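Local coordinates for hypothetical protein TM1553 (Thermotoga maritima, PDB 1VRM) that probably acts as an ApbE-family flavin transferase that attaches FMN covalently to target proteins, at residues 65-70 / 79-84; 218-223 / 305-310; 296-301 / 314-319. All coordinates share one frame; numbering follows the deposited sequence. Where two conformers were deposited one is given.

Interaction 1: 65-70 / 79-84; sequences RSVVKK and VEVDEE
The D82 carboxylate is the flat group that meets the opposing helix: its OD1 points almost straight at a methyl of V67, with 4.2 Å between D82 OD1 and V67 CG2. Its polar work lies elsewhere, since OD1 bonds to T85 and OD2 pairs with K58, D82 being the N-cap of helix 83-98. V67 CG2 also stands 4.2 Å from V81 CG1, and the two valines cross at about a right angle. V67 is modelled in two conformers, and both its contacts hold for one of them. At the other end, K70 runs out fully extended, CG anti to the backbone N (chi1 179°), and lays its CE 3.8 Å from V79 CG1. This carries the ammonium past the valine to a water that accepts from K70 NZ at 2.6 Å and donates to E80 O at 2.7 Å. On the helix side, S66 is the N-cap of 67-72, its OG taking a nearly straight bond from K69 N (3.0 Å, 171°). No direct hydrogen bond links 65-70 to 79-84; the contact combines loose apolar packing with one water bridge, the lysine laying its CE methylene on V79 while its charged end stays at the exposed surface.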
loop_
_atom_site.group_PDB
_atom_site.type_symbol
_atom_site.label_atom_id
_atom_site.label_comp_id
_atom_site.label_asym_id
_atom_site.label_seq_id
_atom_site.Cartn_x
_atom_site.Cartn_y
_atom_site.Cartn_z
ATOM N N ARG A 65 -7.837 8.510 17.501
ATOM C CA ARG A 65 -6.471 9.008 17.727
ATOM C C ARG A 65 -5.776 9.422 16.424
ATOM O O ARG A 65 -4.607 9.804 16.425
ATOM C CB ARG A 65 -5.630 7.914 18.401
ATOM C CG ARG A 65 -6.203 7.420 19.760
ATOM C CD ARG A 65 -5.549 6.100 20.207
ATOM N NE ARG A 65 -6.117 4.915 19.571
ATOM C CZ ARG A 65 -5.712 3.671 19.826
ATOM N NH1 ARG A 65 -4.758 3.436 20.727
ATOM N NH2 ARG A 65 -6.283 2.648 19.201
ATOM N N SER A 66 -6.448 9.253 15.306
ATOM C CA SER A 66 -5.810 9.433 14.032
ATOM C C SER A 66 -5.653 10.908 13.626
ATOM O O SER A 66 -6.586 11.699 13.697
ATOM C CB SER A 66 -6.616 8.729 12.929
ATOM O OG SER A 66 -6.138 9.098 11.659
ATOM N N VAL A 67 -4.491 11.235 13.101
ATOM C CA VAL A 67 -4.247 12.587 12.537
ATOM C C VAL A 67 -4.938 12.721 11.150
ATOM O O VAL A 67 -5.289 13.836 10.730
ATOM C CB VAL A 67 -2.734 12.840 12.416
ATOM C CG1 VAL A 67 -2.093 11.954 11.332
ATOM C CG2 VAL A 67 -2.444 14.289 12.228
ATOM N N VAL A 68 -5.016 11.631 10.400
ATOM C CA VAL A 68 -5.779 11.612 9.159
ATOM C C VAL A 68 -7.246 11.938 9.460
ATOM O O VAL A 68 -7.837 12.763 8.768
ATOM C CB VAL A 68 -5.660 10.252 8.417
ATOM C CG1 VAL A 68 -6.747 10.062 7.331
ATOM C CG2 VAL A 68 -4.261 10.140 7.879
ATOM N N LYS A 69 -7.838 11.267 10.455
ATOM C CA LYS A 69 -9.221 11.535 10.832
ATOM C C LYS A 69 -9.320 12.988 11.273
ATOM O O LYS A 69 -10.295 13.683 10.897
ATOM C CB LYS A 69 -9.709 10.606 11.912
ATOM C CG LYS A 69 -11.165 10.791 12.271
ATOM C CD LYS A 69 -11.668 9.609 13.039
ATOM C CE LYS A 69 -12.924 9.960 13.795
ATOM N NZ LYS A 69 -13.963 10.401 12.871
ATOM N N LYS A 70 -8.343 13.479 12.025
ATOM C CA LYS A 70 -8.364 14.902 12.447
ATOM C C LYS A 70 -8.435 15.831 11.249
ATOM O O LYS A 70 -9.282 16.712 11.197
ATOM C CB LYS A 70 -7.142 15.265 13.289
ATOM C CG LYS A 70 -7.079 16.716 13.751
ATOM C CD LYS A 70 -5.772 16.908 14.500
ATOM C CE LYS A 70 -5.443 18.328 14.746
ATOM N NZ LYS A 70 -4.325 18.351 15.754
ATOM N N VAL A 79 -4.905 22.984 9.177
ATOM C CA VAL A 79 -4.683 22.095 10.305
ATOM C C VAL A 79 -3.186 21.861 10.551
ATOM O O VAL A 79 -2.486 21.391 9.676
ATOM C CB VAL A 79 -5.380 20.681 10.069
ATOM C CG1 VAL A 79 -5.155 19.742 11.237
ATOM C CG2 VAL A 79 -6.875 20.828 9.851
ATOM N N GLU A 80 -2.723 22.210 11.750
ATOM C CA GLU A 80 -1.330 21.979 12.125
ATOM C C GLU A 80 -1.117 20.499 12.327
ATOM O O GLU A 80 -1.908 19.804 12.979
ATOM C CB GLU A 80 -0.973 22.722 13.396
ATOM C CG GLU A 80 -0.941 24.213 13.159
ATOM C CD GLU A 80 -0.911 25.043 14.455
ATOM O OE1 GLU A 80 -0.460 24.519 15.506
ATOM O OE2 GLU A 80 -1.336 26.219 14.395
ATOM N N VAL A 81 -0.060 20.011 11.703
ATOM C CA VAL A 81 0.339 18.619 11.872
ATOM C C VAL A 81 1.833 18.491 12.169
ATOM O O VAL A 81 2.627 19.428 11.970
ATOM C CB VAL A 81 -0.015 17.779 10.622
ATOM C CG1 VAL A 81 -1.539 17.873 10.329
ATOM C CG2 VAL A 81 0.786 18.212 9.419
ATOM N N ASP A 82 2.199 17.308 12.640
ATOM C CA ASP A 82 3.567 16.958 12.944
ATOM C C ASP A 82 4.335 16.616 11.649
ATOM O O ASP A 82 3.743 16.360 10.593
ATOM C CB ASP A 82 3.561 15.758 13.900
ATOM C CG ASP A 82 2.889 14.554 13.266
ATOM O OD1 ASP A 82 1.620 14.498 13.205
ATOM O OD2 ASP A 82 3.646 13.711 12.744
ATOM N N GLU A 83 5.669 16.560 11.742
ATOM C CA GLU A 83 6.545 16.341 10.597
ATOM C C GLU A 83 6.321 15.010 9.940
ATOM O O GLU A 83 6.364 14.910 8.734
ATOM C CB GLU A 83 8.013 16.480 11.051
ATOM C CG GLU A 83 9.015 16.446 9.915
ATOM N N GLU A 84 6.098 13.972 10.730
ATOM C CA GLU A 84 5.857 12.641 10.147
ATOM C C GLU A 84 4.626 12.653 9.237
ATOM O O GLU A 84 4.624 12.161 8.091
ATOM C CB GLU A 84 5.699 11.583 11.242
ATOM C CG GLU A 84 5.535 10.173 10.645
ATOM C CD GLU A 84 5.236 9.068 11.652
ATOM O OE1 GLU A 84 4.548 9.357 12.673
ATOM O OE2 GLU A 84 5.676 7.918 11.375
HETATM O O HOH W 1 -2.520 17.397 14.076
#

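Interaction 2: 218-223 / 305-310; sequences DVIDYI and LIVLEG
I220 and V307 meet tip to tip, with I220 CD1 only 3.5 Å from V307 CG2, a close methyl-to-methyl approach. The I220 delta methyl also lies near L305, with 4.3 Å from I220 CD1 to L305 CD2, so one methyl serves two residues that project from the same face of strand 303-308. I220 reaches there because CG1 sits between its own backbone N and carbonyl carbon (chi1 59°) and CD1 then extends straight on.

The second kind of contact is polar against apolar. D221 crosses L305 at a slant and brings D221 OD2 to 3.6 Å from L305 CD1. The other carboxylate oxygen, OD1, takes a weak, bent bond from the next backbone amide (Y222 N to D221 OD1, 3.0 Å, 123°). OD2 also lies close to E323 OE1, a like-charge approach probably eased by R315, which pairs with E323.

No hydrogen bond connects the two segments, and I220 CA stays 9.6 Å from V307 CA; side chains alone close the gap. Strand 219-225, interrupted where the chain turns a corner at I220, pairs antiparallel with 207-212, and I220 and D221 bond to V211 through the backbone. Strand 303-308 lies in the eight-stranded antiparallel sheet between 262-269 and 313-315. I313 of the latter touches both I220 and L305, and W263 of the former packs on V307. I306 and L308 point the other way, against helix 272-296, so the small sheet and this helix pack on opposite faces of strand 303-308.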
loop_
_atom_site.group_PDB
_atom_site.type_symbol
_atom_site.label_atom_id
_atom_site.label_comp_id
_atom_site.label_asym_id
_atom_site.label_seq_id
_atom_site.Cartn_x
_atom_site.Cartn_y
_atom_site.Cartn_z
ATOM N N ASP A 218 -2.167 -21.892 -5.216
ATOM C CA ASP A 218 -0.834 -22.162 -5.750
ATOM C C ASP A 218 -0.056 -20.860 -5.891
ATOM O O ASP A 218 -0.609 -19.778 -5.806
ATOM C CB ASP A 218 -0.940 -22.822 -7.131
ATOM C CG ASP A 218 -1.777 -21.989 -8.133
ATOM O OD1 ASP A 218 -2.999 -21.763 -7.873
ATOM O OD2 ASP A 218 -1.220 -21.594 -9.203
ATOM N N VAL A 219 1.247 -21.012 -6.036
ATOM C CA VAL A 219 2.167 -19.925 -6.345
ATOM C C VAL A 219 2.321 -19.884 -7.866
ATOM O O VAL A 219 2.573 -20.929 -8.489
ATOM C CB VAL A 219 3.514 -20.233 -5.666
ATOM C CG1 VAL A 219 4.567 -19.321 -6.112
ATOM C CG2 VAL A 219 3.337 -20.158 -4.154
ATOM N N ILE A 220 2.256 -18.698 -8.460
ATOM C CA ILE A 220 2.407 -18.600 -9.903
ATOM C C ILE A 220 3.850 -18.224 -10.282
ATOM O O ILE A 220 4.238 -18.365 -11.437
ATOM C CB ILE A 220 1.419 -17.609 -10.543
ATOM C CG1 ILE A 220 1.615 -16.217 -9.950
ATOM C CG2 ILE A 220 -0.033 -18.111 -10.419
ATOM C CD1 ILE A 220 0.720 -15.162 -10.597
ATOM N N ASP A 221 4.664 -17.779 -9.325
ATOM C CA ASP A 221 6.058 -17.421 -9.646
ATOM C C ASP A 221 6.818 -17.306 -8.333
ATOM O O ASP A 221 6.194 -17.054 -7.288
ATOM C CB ASP A 221 6.065 -16.088 -10.376
ATOM C CG ASP A 221 7.347 -15.838 -11.184
ATOM O OD1 ASP A 221 8.249 -16.734 -11.319
ATOM O OD2 ASP A 221 7.457 -14.693 -11.682
ATOM N N TYR A 222 8.145 -17.508 -8.397
ATOM C CA TYR A 222 9.033 -17.260 -7.265
ATOM C C TYR A 222 10.049 -16.203 -7.602
ATOM O O TYR A 222 10.621 -16.231 -8.695
ATOM C CB TYR A 222 9.767 -18.511 -6.851
ATOM C CG TYR A 222 8.900 -19.509 -6.135
ATOM C CD1 TYR A 222 8.575 -19.337 -4.792
ATOM C CD2 TYR A 222 8.385 -20.604 -6.805
ATOM C CE1 TYR A 222 7.772 -20.251 -4.123
ATOM C CE2 TYR A 222 7.579 -21.514 -6.144
ATOM C CZ TYR A 222 7.297 -21.329 -4.821
ATOM O OH TYR A 222 6.493 -22.244 -4.182
ATOM N N ILE A 223 10.224 -15.276 -6.676
ATOM C CA ILE A 223 11.278 -14.310 -6.804
ATOM C C ILE A 223 12.253 -14.405 -5.661
ATOM O O ILE A 223 11.971 -14.991 -4.620
ATOM C CB ILE A 223 10.744 -12.873 -6.958
ATOM C CG1 ILE A 223 9.938 -12.471 -5.726
ATOM C CG2 ILE A 223 9.880 -12.783 -8.211
ATOM C CD1 ILE A 223 9.797 -10.971 -5.545
ATOM N N LEU A 305 4.888 -7.616 -12.379
ATOM C CA LEU A 305 4.171 -8.752 -12.931
ATOM C C LEU A 305 2.689 -8.461 -12.753
ATOM O O LEU A 305 2.253 -8.168 -11.628
ATOM C CB LEU A 305 4.515 -10.022 -12.168
ATOM C CG LEU A 305 3.819 -11.325 -12.590
ATOM C CD1 LEU A 305 4.598 -12.510 -12.168
ATOM C CD2 LEU A 305 2.442 -11.429 -11.958
ATOM N N ILE A 306 1.917 -8.557 -13.832
ATOM C CA ILE A 306 0.479 -8.325 -13.811
ATOM C C ILE A 306 -0.238 -9.638 -14.124
ATOM O O ILE A 306 0.119 -10.331 -15.055
ATOM C CB ILE A 306 0.062 -7.304 -14.897
ATOM C CG1 ILE A 306 0.802 -5.987 -14.731
ATOM C CG2 ILE A 306 -1.442 -7.113 -14.893
ATOM C CD1 ILE A 306 0.674 -5.076 -15.867
ATOM N N VAL A 307 -1.269 -9.969 -13.339
ATOM C CA VAL A 307 -2.162 -11.055 -13.689
ATOM C C VAL A 307 -3.447 -10.390 -14.159
ATOM O O VAL A 307 -4.150 -9.748 -13.367
ATOM C CB VAL A 307 -2.482 -11.957 -12.500
ATOM C CG1 VAL A 307 -3.437 -13.099 -12.978
ATOM C CG2 VAL A 307 -1.208 -12.503 -11.865
ATOM N N LEU A 308 -3.711 -10.496 -15.444
ATOM C CA LEU A 308 -4.882 -9.888 -16.026
ATOM C C LEU A 308 -6.128 -10.722 -15.680
ATOM O O LEU A 308 -6.009 -11.883 -15.311
ATOM C CB LEU A 308 -4.715 -9.808 -17.525
ATOM C CG LEU A 308 -3.572 -8.936 -17.991
ATOM C CD1 LEU A 308 -3.330 -9.231 -19.469
ATOM C CD2 LEU A 308 -3.886 -7.474 -17.689
ATOM N N GLU A 309 -7.286 -10.088 -15.734
ATOM C CA GLU A 309 -8.535 -10.814 -15.583
ATOM C C GLU A 309 -8.545 -11.976 -16.551
ATOM O O GLU A 309 -8.293 -11.802 -17.731
ATOM C CB GLU A 309 -9.701 -9.896 -15.844
ATOM C CG GLU A 309 -11.059 -10.566 -15.771
ATOM C CD GLU A 309 -12.145 -9.546 -15.972
ATOM O OE1 GLU A 309 -11.974 -8.637 -16.822
ATOM O OE2 GLU A 309 -13.185 -9.671 -15.270
ATOM N N GLY A 310 -8.825 -13.160 -16.049
ATOM C CA GLY A 310 -8.801 -14.366 -16.878
ATOM C C GLY A 310 -7.564 -15.189 -16.651
ATOM O O GLY A 310 -7.539 -16.387 -16.924
#

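Interaction 3: 296-301 / 314-319; sequences DFPNMG and ERSETF
P298 contributes most of the buried surface, its ring meeting two hydroxyl-bearing side chains of 314-319. P298 CG rests 3.6 Å from S316 CB, while P298 CB lies 3.6 Å from T318 OG1, the proline and threonine side chains crossing obliquely. The S316 and T318 hydroxyls are themselves hydrogen-bonded, 2.9 Å from S316 OG to T318 OG1, and either may be the donor. Each swings into the position between its backbone N and carbonyl carbon (chi1 63° for S316, 51° for T318), which turns the two oxygens towards one another beside the proline. T318 OG1 also bonds to H303 ND1, and S316 OG has a weak bond with L304 N. These polar atoms are thus engaged with each other and with strand 303-308; the proline ring adds carbon contacts only, and no hydrogen bond crosses between the two segments. P298 begins a short 3-10 turn in which M300 N bonds to F297 O at 2.9 Å. This turn follows helix 272-296 and leads into a beta-hairpin of strands 303-308 and 313-315; the contact packs the helix-to-hairpin connection against the exit of the hairpin's second strand, at the border of the large antiparallel sheet.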
loop_
_atom_site.group_PDB
_atom_site.type_symbol
_atom_site.label_atom_id
_atom_site.label_comp_id
_atom_site.label_asym_id
_atom_site.label_seq_id
_atom_site.Cartn_x
_atom_site.Cartn_y
_atom_site.Cartn_z
ATOM N N ASP A 296 6.309 1.156 -19.059
ATOM C CA ASP A 296 6.636 2.409 -18.380
ATOM C C ASP A 296 6.987 2.235 -16.898
ATOM O O ASP A 296 7.841 2.990 -16.384
ATOM C CB ASP A 296 5.468 3.356 -18.480
ATOM C CG ASP A 296 5.259 3.899 -19.878
ATOM O OD1 ASP A 296 6.165 3.718 -20.743
ATOM O OD2 ASP A 296 4.212 4.564 -20.096
ATOM N N PHE A 297 6.358 1.270 -16.208
ATOM C CA PHE A 297 6.562 1.152 -14.764
ATOM C C PHE A 297 7.986 0.900 -14.332
ATOM O O PHE A 297 8.428 1.499 -13.347
ATOM C CB PHE A 297 5.566 0.182 -14.111
ATOM C CG PHE A 297 4.303 0.860 -13.679
ATOM C CD1 PHE A 297 3.608 1.682 -14.531
ATOM C CD2 PHE A 297 3.849 0.746 -12.374
ATOM C CE1 PHE A 297 2.437 2.332 -14.122
ATOM C CE2 PHE A 297 2.688 1.354 -11.976
ATOM C CZ PHE A 297 1.994 2.158 -12.833
ATOM N N PRO A 298 8.725 0.035 -15.035
ATOM C CA PRO A 298 10.123 -0.215 -14.663
ATOM C C PRO A 298 10.950 1.031 -14.715
ATOM O O PRO A 298 11.886 1.165 -13.918
ATOM C CB PRO A 298 10.590 -1.236 -15.679
ATOM C CG PRO A 298 9.293 -1.970 -16.076
ATOM C CD PRO A 298 8.248 -0.910 -16.068
ATOM N N ASN A 299 10.584 1.969 -15.571
ATOM C CA ASN A 299 11.338 3.232 -15.620
ATOM C C ASN A 299 11.057 4.211 -14.484
ATOM O O ASN A 299 11.686 5.270 -14.395
ATOM C CB ASN A 299 11.155 3.875 -16.970
ATOM C CG ASN A 299 11.636 2.998 -18.081
ATOM O OD1 ASN A 299 12.627 2.296 -17.944
ATOM N ND2 ASN A 299 10.914 2.988 -19.218
HETATM N N MSE A 300 10.077 3.877 -13.651
HETATM C CA MSE A 300 9.793 4.549 -12.388
HETATM C C MSE A 300 10.347 3.760 -11.199
HETATM O O MSE A 300 10.127 4.131 -10.048
HETATM C CB MSE A 300 8.307 4.676 -12.185
HETATM C CG MSE A 300 7.697 5.725 -13.030
HETATM SE SE MSE A 300 5.761 5.895 -12.494
HETATM C CE MSE A 300 5.147 4.295 -13.164
ATOM N N GLY A 301 11.074 2.689 -11.501
ATOM C CA GLY A 301 11.636 1.803 -10.509
ATOM C C GLY A 301 10.658 0.743 -9.997
ATOM O O GLY A 301 10.853 0.181 -8.916
ATOM N N GLU A 314 1.599 -11.146 -17.397
ATOM C CA GLU A 314 2.489 -10.298 -18.164
ATOM C C GLU A 314 3.510 -9.697 -17.213
ATOM O O GLU A 314 3.154 -9.160 -16.188
ATOM C CB GLU A 314 1.715 -9.214 -18.833
ATOM C CG GLU A 314 0.639 -9.743 -19.762
ATOM C CD GLU A 314 1.168 -10.534 -20.950
ATOM O OE1 GLU A 314 2.389 -10.504 -21.243
ATOM O OE2 GLU A 314 0.313 -11.145 -21.615
ATOM N N ARG A 315 4.775 -9.774 -17.565
ATOM C CA ARG A 315 5.742 -9.148 -16.700
ATOM C C ARG A 315 6.835 -8.464 -17.472
ATOM O O ARG A 315 7.077 -8.747 -18.650
ATOM C CB ARG A 315 6.269 -10.133 -15.719
ATOM C CG ARG A 315 7.081 -11.162 -16.313
ATOM C CD ARG A 315 6.611 -12.545 -15.798
ATOM N NE ARG A 315 7.676 -13.523 -15.868
ATOM C CZ ARG A 315 7.912 -14.365 -16.885
ATOM N NH1 ARG A 315 8.936 -15.210 -16.804
ATOM N NH2 ARG A 315 7.197 -14.356 -17.994
ATOM N N SER A 316 7.449 -7.491 -16.830
ATOM C CA SER A 316 8.571 -6.801 -17.452
ATOM C C SER A 316 9.790 -7.666 -17.520
ATOM O O SER A 316 9.969 -8.558 -16.752
ATOM C CB SER A 316 8.903 -5.500 -16.761
ATOM O OG SER A 316 9.315 -5.725 -15.421
ATOM N N GLU A 317 10.676 -7.370 -18.480
ATOM C CA GLU A 317 11.933 -8.091 -18.536
ATOM C C GLU A 317 12.745 -7.896 -17.239
ATOM O O GLU A 317 13.469 -8.778 -16.793
ATOM C CB GLU A 317 12.736 -7.627 -19.755
ATOM C CG GLU A 317 12.100 -8.009 -21.063
ATOM C CD GLU A 317 11.966 -9.516 -21.248
ATOM O OE1 GLU A 317 12.881 -10.278 -20.831
ATOM O OE2 GLU A 317 10.925 -9.929 -21.794
ATOM N N THR A 318 12.622 -6.729 -16.627
ATOM C CA THR A 318 13.318 -6.459 -15.372
ATOM C C THR A 318 12.802 -7.402 -14.263
ATOM O O THR A 318 13.557 -7.844 -13.421
ATOM C CB THR A 318 13.206 -4.963 -14.924
ATOM O OG1 THR A 318 11.849 -4.488 -14.932
ATOM C CG2 THR A 318 14.098 -4.099 -15.823
ATOM N N PHE A 319 11.495 -7.669 -14.232
ATOM C CA PHE A 319 10.929 -8.570 -13.241
ATOM C C PHE A 319 11.587 -9.958 -13.354
ATOM O O PHE A 319 11.942 -10.569 -12.334
ATOM C CB PHE A 319 9.375 -8.667 -13.410
ATOM C CG PHE A 319 8.702 -9.373 -12.277
ATOM C CD1 PHE A 319 8.581 -10.745 -12.255
ATOM C CD2 PHE A 319 8.238 -8.649 -11.164
ATOM C CE1 PHE A 319 7.968 -11.384 -11.137
ATOM C CE2 PHE A 319 7.623 -9.319 -10.094
ATOM C CZ PHE A 319 7.494 -10.661 -10.106
#

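Interaction 1 closes early in the chain and stands apart, its centre about 38 Å from that of interaction 2 and about 35 Å from that of interaction 3, on the opposite side of the chain's centre. Interactions 2 and 3 are neighbours, with centres about 15 Å apart, and their segments alternate along the chain: 218-223, 296-301, 305-310, 314-319. They share the hairpin of strands 303-308 and 313-315, where I306 N probably bonds to E314 O at 2.7 Å. F319 ties them further by packing on D221, I223 and L305. The hairpin and F319 thus link strand 219-225 of the small sheet to the large sheet, with helix 272-296 on the other face of strand 303-308.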